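Long-range contacts in L-2,4-diaminobutyric acid acetyltransferase (Geobacillus sp., PDB 6SL8), which catalyses acetyl transfer to L-2,4-diaminobutyric acid, probably from acetyl-CoA as in other enzymes of the GNAT family: residues E34-T39 and Q90-S95; N82-F87 and A115-R120. All coordinates share one frame; numbering follows the deposited sequence. Where two conformers were deposited one is given.

Contact 1. Residues E34-T39 and Q90-S95; sequences ELIRDT and QVAVAS. With DAB (2,4-diaminobutyric acid), chain B; DAB (2,4-diaminobutyric acid), chain C.
Ala92 presents its CB to three side chains of 34-39. Ile36 CD1 comes down on Ala92 CB at 3.8 Å, Leu35 CD2 lies 4.1 Å from the same methyl, and Thr39 packs alongside it with OG1 and CG2. The other branch of Leu35 reaches just past the end of the strand, with CD1 4.1 Å from Ala94 CB; with CG trans to the backbone N (chi1 171°), the isobutyl group leans from the helix and both methyls face 90-95. Thr39 OG1 is gripped twice: it donates to Leu35 O at 2.7 Å, rising 38° out of the carbonyl plane, and accepts from a water that also donates to Val93 O, a polar bridge beside the apolar patch. Next to Ile36 CG2 lies the Gln90 amide, whose NE2 hydrogen-bonds O of one diaminobutyric acid at 3.0 Å and also Asp43 O, while Tyr50 binds OE1, helping fix the amide's rotation. Gln90 thus belongs both to the packing and to the surroundings of this ligand, which probably marks the substrate side. Helix 29-37 covers one face of the GNAT sheet at strand 85-93, with Phe73 of strand 69-78 also under Leu35 and Ile36; Val91 and Val93 point the other way, toward Ala103 of helix 102-111.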
# COMPACT_ATOMS: atom_id res chain seq x y z
N GLU A 34 -9.21 -3.02 12.56
CA GLU A 34 -9.42 -3.36 13.98
C GLU A 34 -8.57 -4.53 14.46
O GLU A 34 -7.93 -4.42 15.53
CB GLU A 34 -10.87 -3.63 14.33
CG GLU A 34 -11.74 -2.40 14.23
CD GLU A 34 -13.21 -2.63 14.36
OE1 GLU A 34 -13.74 -3.76 14.03
OE2 GLU A 34 -13.82 -1.56 14.66
N LEU A 35 -8.40 -5.50 13.59
CA LEU A 35 -7.50 -6.59 13.86
C LEU A 35 -6.04 -6.16 13.94
O LEU A 35 -5.31 -6.49 14.89
CB LEU A 35 -7.70 -7.75 12.91
CG LEU A 35 -6.61 -8.85 13.03
CD1 LEU A 35 -6.60 -9.50 14.44
CD2 LEU A 35 -6.77 -9.88 11.93
N ILE A 36 -5.60 -5.32 13.01
CA ILE A 36 -4.23 -4.83 13.03
C ILE A 36 -4.02 -4.03 14.32
O ILE A 36 -2.95 -4.09 14.93
CB ILE A 36 -3.85 -3.97 11.78
CG1 ILE A 36 -4.21 -4.74 10.48
CG2 ILE A 36 -2.41 -3.57 11.79
CD1 ILE A 36 -3.54 -6.09 10.35
N ARG A 37 -4.98 -3.16 14.64
CA ARG A 37 -4.84 -2.31 15.81
C ARG A 37 -4.68 -3.15 17.08
O ARG A 37 -3.89 -2.76 17.94
CB ARG A 37 -6.02 -1.35 15.96
CG ARG A 37 -5.85 -0.38 17.14
CD ARG A 37 -7.03 0.53 17.42
NE ARG A 37 -8.32 -0.14 17.41
CZ ARG A 37 -9.52 0.48 17.53
NH1 ARG A 37 -9.62 1.79 17.66
NH2 ARG A 37 -10.60 -0.27 17.51
N ASP A 38 -5.34 -4.24 17.12
CA ASP A 38 -5.23 -5.27 18.23
C ASP A 38 -3.95 -6.12 18.19
O ASP A 38 -3.71 -6.95 19.10
CB ASP A 38 -6.38 -6.24 18.19
CG ASP A 38 -7.71 -5.62 18.60
OD1 ASP A 38 -7.71 -4.49 19.07
OD2 ASP A 38 -8.75 -6.25 18.34
N THR A 39 -3.10 -5.94 17.16
CA THR A 39 -1.91 -6.78 16.93
C THR A 39 -0.74 -5.81 17.11
O THR A 39 -0.20 -5.17 16.17
CB THR A 39 -1.93 -7.35 15.52
OG1 THR A 39 -3.12 -8.07 15.30
CG2 THR A 39 -0.79 -8.32 15.29
N GLN A 90 1.94 -7.53 5.92
CA GLN A 90 1.53 -7.71 7.32
C GLN A 90 0.89 -9.09 7.46
O GLN A 90 0.02 -9.43 6.67
CB GLN A 90 0.59 -6.63 7.86
CG GLN A 90 1.23 -5.27 7.77
CD GLN A 90 0.38 -4.19 8.42
OE1 GLN A 90 -0.73 -3.90 7.96
NE2 GLN A 90 0.93 -3.53 9.40
N VAL A 91 1.23 -9.80 8.53
CA VAL A 91 0.60 -11.06 8.97
C VAL A 91 0.04 -10.84 10.38
O VAL A 91 0.81 -10.50 11.30
CB VAL A 91 1.62 -12.23 8.94
CG1 VAL A 91 0.97 -13.50 9.43
CG2 VAL A 91 2.36 -12.34 7.61
N ALA A 92 -1.27 -10.98 10.52
CA ALA A 92 -1.94 -10.83 11.76
C ALA A 92 -2.82 -12.01 12.09
O ALA A 92 -3.64 -12.43 11.26
CB ALA A 92 -2.72 -9.54 11.83
N VAL A 93 -2.78 -12.46 13.36
CA VAL A 93 -3.64 -13.55 13.87
C VAL A 93 -4.18 -13.09 15.19
O VAL A 93 -3.39 -12.56 15.99
CB VAL A 93 -2.88 -14.88 14.02
CG1 VAL A 93 -3.83 -15.96 14.53
CG2 VAL A 93 -2.31 -15.30 12.64
N ALA A 94 -5.47 -13.15 15.34
CA ALA A 94 -6.07 -12.73 16.63
C ALA A 94 -5.49 -13.53 17.81
O ALA A 94 -5.20 -14.72 17.65
CB ALA A 94 -7.55 -12.91 16.58
N SER A 95 -5.25 -12.84 18.90
CA SER A 95 -4.65 -13.43 20.13
C SER A 95 -5.43 -14.66 20.64
O SER A 95 -4.84 -15.61 21.17
CB SER A 95 -4.53 -12.38 21.22
OG SER A 95 -5.80 -11.93 21.52
N DAB B . 6.36 -3.90 10.92
CA DAB B . 5.86 -3.84 9.50
C DAB B . 4.40 -3.59 9.48
O DAB B . 3.74 -3.79 10.45
CB DAB B . 6.36 -5.02 8.65
CG DAB B . 5.65 -6.23 9.09
ND DAB B . 6.19 -7.40 8.36
OXT DAB B . 3.96 -3.16 8.38
N DAB C . -0.11 -17.75 15.59
CA DAB C . 0.32 -17.30 14.24
C DAB C . -0.02 -18.63 13.75
O DAB C . 0.75 -19.57 13.91
CB DAB C . 1.79 -16.90 14.08
CG DAB C . 2.56 -16.65 12.76
ND DAB C . 2.76 -15.18 12.40
OXT DAB C . -1.06 -18.91 13.18
O HOH W 1 -3.57 -10.00 17.14

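Contact 2. Residues N82-F87 and A115-R120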
# COMPACT_ATOMS: atom_id res chain seq x y z
N ASN A 82 9.04 -6.82 -10.52
CA ASN A 82 9.46 -8.24 -10.49
C ASN A 82 8.25 -9.06 -10.12
O ASN A 82 8.07 -9.47 -8.96
CB ASN A 82 10.57 -8.43 -9.44
CG ASN A 82 11.88 -7.75 -9.79
OD1 ASN A 82 12.51 -8.09 -10.77
ND2 ASN A 82 12.33 -6.84 -8.96
N PRO A 83 7.37 -9.32 -11.09
CA PRO A 83 6.08 -9.94 -10.79
C PRO A 83 6.15 -11.33 -10.21
O PRO A 83 5.20 -11.77 -9.61
CB PRO A 83 5.36 -10.00 -12.17
CG PRO A 83 6.31 -9.51 -13.18
CD PRO A 83 7.51 -8.97 -12.52
N GLU A 84 7.27 -12.05 -10.42
CA GLU A 84 7.52 -13.32 -9.72
C GLU A 84 7.87 -13.22 -8.20
O GLU A 84 8.06 -14.21 -7.55
CB GLU A 84 8.58 -14.18 -10.45
CG GLU A 84 7.99 -14.71 -11.80
CD GLU A 84 9.05 -15.44 -12.63
OE1 GLU A 84 10.25 -15.27 -12.40
OE2 GLU A 84 8.64 -16.21 -13.50
N THR A 85 7.99 -11.96 -7.69
CA THR A 85 8.25 -11.81 -6.28
C THR A 85 6.97 -11.36 -5.55
O THR A 85 6.32 -10.38 -6.03
CB THR A 85 9.34 -10.74 -6.06
OG1 THR A 85 10.59 -11.27 -6.59
CG2 THR A 85 9.51 -10.39 -4.64
N LEU A 86 6.58 -12.11 -4.56
CA LEU A 86 5.49 -11.83 -3.68
C LEU A 86 6.11 -11.13 -2.44
O LEU A 86 6.82 -11.79 -1.71
CB LEU A 86 4.69 -13.07 -3.31
CG LEU A 86 3.47 -12.87 -2.39
CD1 LEU A 86 2.32 -12.17 -3.15
CD2 LEU A 86 3.08 -14.19 -1.74
N PHE A 87 5.73 -9.87 -2.21
CA PHE A 87 6.11 -9.18 -0.95
C PHE A 87 5.01 -9.34 0.03
O PHE A 87 3.87 -8.89 -0.24
CB PHE A 87 6.43 -7.72 -1.21
CG PHE A 87 6.93 -7.04 0.06
CD1 PHE A 87 8.25 -7.11 0.33
CD2 PHE A 87 6.08 -6.47 0.99
CE1 PHE A 87 8.79 -6.59 1.52
CE2 PHE A 87 6.61 -5.93 2.19
CZ PHE A 87 7.93 -6.02 2.40
N ALA A 115 -2.82 -17.04 -10.40
CA ALA A 115 -2.05 -16.00 -11.09
C ALA A 115 -1.32 -16.39 -12.36
O ALA A 115 -0.86 -17.56 -12.49
CB ALA A 115 -1.03 -15.45 -10.08
N CYS A 116 -1.06 -15.39 -13.21
CA CYS A 116 -0.34 -15.58 -14.47
C CYS A 116 1.05 -16.13 -14.19
O CYS A 116 1.45 -17.12 -14.77
CB CYS A 116 -0.25 -14.25 -15.30
SG CYS A 116 0.77 -14.33 -16.82
N HIS A 117 1.75 -15.51 -13.22
CA HIS A 117 3.13 -15.86 -12.87
C HIS A 117 3.15 -16.56 -11.58
O HIS A 117 2.53 -16.18 -10.62
CB HIS A 117 3.91 -14.57 -12.63
CG HIS A 117 4.12 -13.80 -13.88
ND1 HIS A 117 5.12 -14.13 -14.76
CD2 HIS A 117 3.40 -12.80 -14.44
CE1 HIS A 117 5.04 -13.31 -15.80
NE2 HIS A 117 3.99 -12.51 -15.63
N GLY A 118 3.98 -17.60 -11.50
CA GLY A 118 4.20 -18.23 -10.21
C GLY A 118 5.04 -17.30 -9.30
O GLY A 118 5.71 -16.42 -9.78
N VAL A 119 4.99 -17.70 -8.04
CA VAL A 119 5.83 -16.99 -6.97
C VAL A 119 7.20 -17.68 -6.98
O VAL A 119 7.33 -18.77 -6.42
CB VAL A 119 5.16 -17.07 -5.65
CG1 VAL A 119 6.06 -16.39 -4.58
CG2 VAL A 119 3.82 -16.36 -5.61
N ARG A 120 8.15 -16.99 -7.55
CA ARG A 120 9.57 -17.46 -7.53
C ARG A 120 10.32 -17.12 -6.23
O ARG A 120 11.12 -17.89 -5.71
CB ARG A 120 10.34 -17.00 -8.73
CG ARG A 120 11.59 -17.86 -9.00
CD ARG A 120 12.17 -17.56 -10.40
NE ARG A 120 13.52 -18.07 -10.37
CZ ARG A 120 14.64 -17.37 -10.54
NH1 ARG A 120 14.63 -16.09 -10.89
NH2 ARG A 120 15.79 -17.99 -10.41
O HOH W 2 12.05 -14.26 -10.74
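Glu84 and Arg120 are joined through the backbone: Arg120 N donates to Glu84 O at 2.8 Å, in the carbonyl plane but bent, with 134° at the hydrogen. It lies at the start of the pairing of parallel strands 85-93 and 121-125 (Phe121 also bonds with Glu84 and Leu86), where the type I turn from Asn82 to Thr85 ends and the loop closes a beta-alpha-beta crossover through helix 102-111. Nearby, Glu84 CA makes a CH...O contact of 3.6 Å with Gly118 O.

Among apolar contacts, Pro83 CB lies over one face of the His117 imidazole, toward its rim, 4.1 Å from CD2. Deeper in, Leu86 CB meets Val119 CG1 at 3.8 Å.

With CG opposite the carbonyl carbon (chi1 -70°), the Glu84 chain runs out extended past Gly118 O and Arg120 CB, bringing OE1 to 3.6 Å from Arg120 CD. A water donates to OE1 at 2.6 Å and accepts from Arg120 NH1 at the guanidinium edge, whereas Arg120 NE and NH2 bind Phe177 O and Asn178 OD1. With an alanine in place of Glu84, the water would probably lose its acceptor, its link to Arg120 NH1 would lead nowhere, and a gap would open beside Gly118 and His117. The opposite charges do not touch, OE1 lying 4.7 Å from Arg120 NH1, so their attraction is probably weakened and relayed by water; the direct polar link is the backbone bond.

Contacts 1 and 2 draw on opposite ends of strand 85-93: 82-87 leads into it and 90-95 carries it to its close, so the two segments nearly follow on from one another while the contact centres stand 25 Å apart, on opposite sides of the chain's centre. Along the chain the order is 34-39, 82-87, 90-95, 115-120, the segments alternating. Contact 1 ties the strand to helix 29-37 beside bound diaminobutyric acid; contact 2 ties its start to the loop between helix 102-111 and strand 121-125, the parallel neighbour of 85-93. One central strand of the mixed GNAT sheet therefore links a ligand-lined end to the partly buried far end of the sheet.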